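Local atomic coordinates of ARF-like GTPase (Chlamydomonas reinhardtii, PDB entry 4M9Q), a protein that is an Arf-like small G protein of the P-loop NTPase clan, here holding a magnesium ion and phosphoaminophosphonic acid-guanylate ester. Residues A[66-69]-A[70-73]; A[178-181]-A[182-185]. All blocks are in the same frame, centred on the assembly; numbering follows the deposited sequence.

Contact 1 of 2, residues A[66-69]-A[70-73]; sequences KKYL and AEVH
Tyr68 and Glu71 meet on one side of a tight turn, their side chains running alongside each other in the same direction. The turn is closed by a hydrogen bond of 3.1 Å from Glu71 N to Tyr68 O, and the bond is bent, with an N-H...O angle of 136° and the donor well above the carbonyl plane. Glu71 CG sits between its own backbone N and carbonyl carbon (chi1 69°), which brings CG to 3.4 Å from Tyr68 O. From there the chain runs on extended, and OE1 ends 4.0 Å from Tyr68 CD1, the ring and carboxylate planes only 22° apart. The ring of Tyr68 also meets that of Phe53. This is the looser, partly exposed part; Lys67 beside it reaches out to a long, weak ion pair with Glu191. By contrast, Leu69, Ala70 and Val72 are buried, each against a different part of the fold: Leu69 against Asn100 and Met103, Ala70 against Phe102 and helix 157-190, and Val72 against Ala8 of strand 3-10. The position of the turn is consistent with the end of the switch II region of small G proteins, just before the chain enters the central sheet at strand 74-80.

Contact 2 of 2, residues A[178-181]-A[182-185]; sequences PRVQ and TEAE
Residues 178-185 form a continuous helical run in which four nearly straight backbone bonds join each amide of 182-185 to the carbonyl four residues earlier. They belong to the long C-terminal helix 157-190 of this Arf-like chain, an alpha-helix kinked at Pro178, whose nitrogen makes no bond to the preceding turn. The bond from Ala184 N to Val180 O measures 2.7 Å, whereas the last, from Glu185 N to Gln181 O, is longer at 3.2 Å. Among the side chains, Arg179 and Glu183 lie one turn apart. Glu183 is modelled in two conformers, and both of its salt bridges hold for the one described here. The arginine has CG opposite its backbone N (chi1 161°) and bends further out, at chi3, bringing NH1 to 3.4 Å from Glu183 OE2 in a long salt bridge. The guanidinium and carboxylate planes stand 66° apart, which rules out a coplanar, two-pronged pairing. The two carboxylate oxygens face different positive partners, OE2 Arg179 and OE1 Lys106. Arg104 and Lys106 also lie close to Arg179. The aliphatic CG2 of Val180 lies near OE1 of Glu183, on the buried side of the helix. Gln181 and Glu185 are exposed, as is Thr182, whose hydroxyl turns back along the helix: OG1 donates to Pro178 O at 2.6 Å from above the carbonyl plane, and Thr182 N donates to that same oxygen at 2.8 Å.

In the fold
The centres of contacts 1 and 2 are 10 Å apart, and their residues pack directly together. Helix 157-190 lies against the end of the connection between strands 48-55 and 74-80: Val180 CG2 is 3.6 Å from His73 CD2, Val180 CG1 is 3.7 Å from Glu71 O, and Glu71 touches Ala184. Lys106, the lysine that also meets Glu183, gives a hydrogen bond to Val72 O. His73 adds a hydrogen bond to Asp177, just before contact 2. Contact 1 stands apart from the nucleotide site, the side chain of Tyr68 being about 13 Å from both the magnesium ion and phosphoaminophosphonic acid-guanylate ester. Contact 2 lies further along the chain than the residues lining that pocket.

Contact 1 of 2, residues A[66-69]-A[70-73]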
loop_
_atom_site.group_PDB
_atom_site.type_symbol
_atom_site.label_atom_id
_atom_site.label_comp_id
_atom_site.label_asym_id
_atom_site.label_seq_id
_atom_site.Cartn_x
_atom_site.Cartn_y
_atom_site.Cartn_z
ATOM N N LYS A 66 10.150 -6.674 2.076
ATOM C CA LYS A 66 10.083 -7.991 1.457
ATOM C C LYS A 66 9.683 -9.092 2.409
ATOM O O LYS A 66 9.233 -10.149 1.981
ATOM C CB LYS A 66 11.320 -8.368 0.622
ATOM C CG LYS A 66 12.657 -7.735 0.956
ATOM C CD LYS A 66 13.407 -8.515 2.001
ATOM C CE LYS A 66 14.862 -8.725 1.632
ATOM N NZ LYS A 66 15.498 -9.431 2.793
ATOM N N LYS A 67 9.797 -8.846 3.704
ATOM C CA LYS A 67 9.446 -9.880 4.691
ATOM C C LYS A 67 7.934 -10.050 4.812
ATOM O O LYS A 67 7.481 -11.023 5.406
ATOM C CB LYS A 67 10.075 -9.577 6.054
ATOM C CG LYS A 67 11.544 -9.258 5.923
ATOM C CD LYS A 67 12.307 -9.738 7.133
ATOM C CE LYS A 67 13.806 -9.807 6.870
ATOM N NZ LYS A 67 14.317 -11.008 7.564
ATOM N N TYR A 68 7.180 -9.132 4.211
ATOM C CA TYR A 68 5.732 -9.160 4.249
ATOM C C TYR A 68 5.095 -9.591 2.946
ATOM O O TYR A 68 3.857 -9.802 2.907
ATOM C CB TYR A 68 5.188 -7.769 4.584
ATOM C CG TYR A 68 5.369 -7.379 6.014
ATOM C CD1 TYR A 68 4.312 -7.491 6.915
ATOM C CD2 TYR A 68 6.597 -6.919 6.481
ATOM C CE1 TYR A 68 4.466 -7.143 8.240
ATOM C CE2 TYR A 68 6.769 -6.580 7.816
ATOM C CZ TYR A 68 5.692 -6.687 8.685
ATOM O OH TYR A 68 5.818 -6.333 10.004
ATOM N N LEU A 69 5.859 -9.672 1.865
ATOM C CA LEU A 69 5.186 -9.726 0.562
ATOM C C LEU A 69 4.542 -11.068 0.316
ATOM O O LEU A 69 3.614 -11.171 -0.499
ATOM C CB LEU A 69 6.111 -9.331 -0.565
ATOM C CG LEU A 69 6.615 -7.886 -0.430
ATOM C CD1 LEU A 69 7.661 -7.608 -1.507
ATOM C CD2 LEU A 69 5.462 -6.873 -0.482
ATOM N N ALA A 70 4.987 -12.079 1.063
ATOM C CA ALA A 70 4.437 -13.438 0.958
ATOM C C ALA A 70 3.090 -13.552 1.627
ATOM O O ALA A 70 2.247 -14.339 1.193
ATOM C CB ALA A 70 5.399 -14.470 1.558
ATOM N N GLU A 71 2.873 -12.781 2.688
ATOM C CA GLU A 71 1.608 -12.878 3.435
ATOM C C GLU A 71 0.541 -11.845 3.011
ATOM O O GLU A 71 -0.501 -11.757 3.617
ATOM C CB GLU A 71 1.868 -12.794 4.930
ATOM C CG GLU A 71 2.325 -11.437 5.411
ATOM C CD GLU A 71 2.895 -11.505 6.805
ATOM O OE1 GLU A 71 4.155 -11.537 6.955
ATOM O OE2 GLU A 71 2.062 -11.548 7.748
ATOM N N VAL A 72 0.767 -11.169 1.900
ATOM C CA VAL A 72 -0.068 -10.050 1.499
ATOM C C VAL A 72 -0.853 -10.410 0.233
ATOM O O VAL A 72 -0.349 -11.116 -0.630
ATOM C CB VAL A 72 0.852 -8.832 1.300
ATOM C CG1 VAL A 72 0.915 -8.412 -0.149
ATOM C CG2 VAL A 72 0.520 -7.740 2.306
ATOM N N HIS A 73 -2.108 -9.972 0.154
ATOM C CA HIS A 73 -2.915 -10.227 -1.006
ATOM C C HIS A 73 -2.792 -9.107 -1.981
ATOM O O HIS A 73 -3.054 -9.312 -3.161
ATOM C CB HIS A 73 -4.361 -10.333 -0.638
ATOM C CG HIS A 73 -4.696 -11.528 0.201
ATOM N ND1 HIS A 73 -4.663 -11.504 1.562
ATOM C CD2 HIS A 73 -5.130 -12.785 -0.158
ATOM C CE1 HIS A 73 -5.024 -12.686 2.044
ATOM N NE2 HIS A 73 -5.321 -13.480 0.989
#

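Contact 2 of 2, residues A[178-181]-A[182-185]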
loop_
_atom_site.group_PDB
_atom_site.type_symbol
_atom_site.label_atom_id
_atom_site.label_comp_id
_atom_site.label_asym_id
_atom_site.label_seq_id
_atom_site.Cartn_x
_atom_site.Cartn_y
_atom_site.Cartn_z
ATOM N N PRO A 178 -5.440 -19.151 -1.429
ATOM C CA PRO A 178 -4.642 -20.372 -1.211
ATOM C C PRO A 178 -3.158 -20.165 -1.461
ATOM O O PRO A 178 -2.343 -20.584 -0.641
ATOM C CB PRO A 178 -5.196 -21.355 -2.234
ATOM C CG PRO A 178 -6.580 -20.892 -2.528
ATOM C CD PRO A 178 -6.572 -19.393 -2.354
ATOM N N ARG A 179 -2.823 -19.484 -2.554
ATOM C CA ARG A 179 -1.454 -19.117 -2.829
ATOM C C ARG A 179 -0.899 -18.281 -1.677
ATOM O O ARG A 179 0.182 -18.560 -1.195
ATOM C CB ARG A 179 -1.345 -18.357 -4.158
ATOM C CG ARG A 179 -0.055 -17.541 -4.287
ATOM C CD ARG A 179 0.401 -17.399 -5.724
ATOM N NE ARG A 179 0.127 -16.070 -6.260
ATOM C CZ ARG A 179 0.928 -15.013 -6.142
ATOM N NH1 ARG A 179 2.078 -15.060 -5.462
ATOM N NH2 ARG A 179 0.558 -13.887 -6.709
ATOM N N VAL A 180 -1.626 -17.271 -1.225
ATOM C CA VAL A 180 -1.103 -16.458 -0.134
ATOM C C VAL A 180 -0.888 -17.335 1.088
ATOM O O VAL A 180 0.182 -17.320 1.688
ATOM C CB VAL A 180 -1.993 -15.241 0.207
ATOM C CG1 VAL A 180 -1.519 -14.559 1.498
ATOM C CG2 VAL A 180 -2.019 -14.290 -0.986
ATOM N N GLN A 181 -1.895 -18.114 1.442
ATOM C CA GLN A 181 -1.805 -18.942 2.649
ATOM C C GLN A 181 -0.643 -19.890 2.570
ATOM O O GLN A 181 0.105 -20.030 3.517
ATOM C CB GLN A 181 -3.131 -19.693 2.903
ATOM C CG GLN A 181 -4.228 -18.778 3.462
ATOM C CD GLN A 181 -3.828 -18.121 4.787
ATOM O OE1 GLN A 181 -3.334 -16.993 4.824
ATOM N NE2 GLN A 181 -4.016 -18.842 5.881
ATOM N N THR A 182 -0.477 -20.512 1.414
ATOM C CA THR A 182 0.597 -21.488 1.221
ATOM C C THR A 182 1.962 -20.813 1.228
ATOM O O THR A 182 2.854 -21.258 1.952
ATOM C CB THR A 182 0.431 -22.253 -0.110
ATOM O OG1 THR A 182 -0.933 -22.678 -0.253
ATOM C CG2 THR A 182 1.343 -23.478 -0.155
ATOM N N GLU A 183 2.107 -19.755 0.406
ATOM C CA GLU A 183 3.348 -18.949 0.302
ATOM C C GLU A 183 3.737 -18.374 1.665
ATOM O O GLU A 183 4.882 -18.508 2.082
ATOM C CB GLU A 183 3.242 -17.834 -0.779
ATOM C CG GLU A 183 2.453 -16.581 -0.357
ATOM C CD GLU A 183 2.353 -15.417 -1.389
ATOM O OE1 GLU A 183 1.411 -14.605 -1.305
ATOM O OE2 GLU A 183 3.209 -15.268 -2.274
ATOM N N ALA A 184 2.770 -17.797 2.383
ATOM C CA ALA A 184 3.004 -17.193 3.726
ATOM C C ALA A 184 3.566 -18.208 4.715
ATOM O O ALA A 184 4.562 -17.925 5.372
ATOM C CB ALA A 184 1.722 -16.596 4.300
ATOM N N GLU A 185 2.924 -19.371 4.834
ATOM C CA GLU A 185 3.397 -20.416 5.758
ATOM C C GLU A 185 4.776 -20.921 5.374
ATOM O O GLU A 185 5.615 -21.090 6.239
ATOM C CB GLU A 185 2.418 -21.591 5.869
ATOM C CG GLU A 185 2.753 -22.557 7.015
ATOM C CD GLU A 185 1.589 -23.462 7.407
ATOM O OE1 GLU A 185 0.430 -22.972 7.350
ATOM O OE2 GLU A 185 1.815 -24.658 7.789
#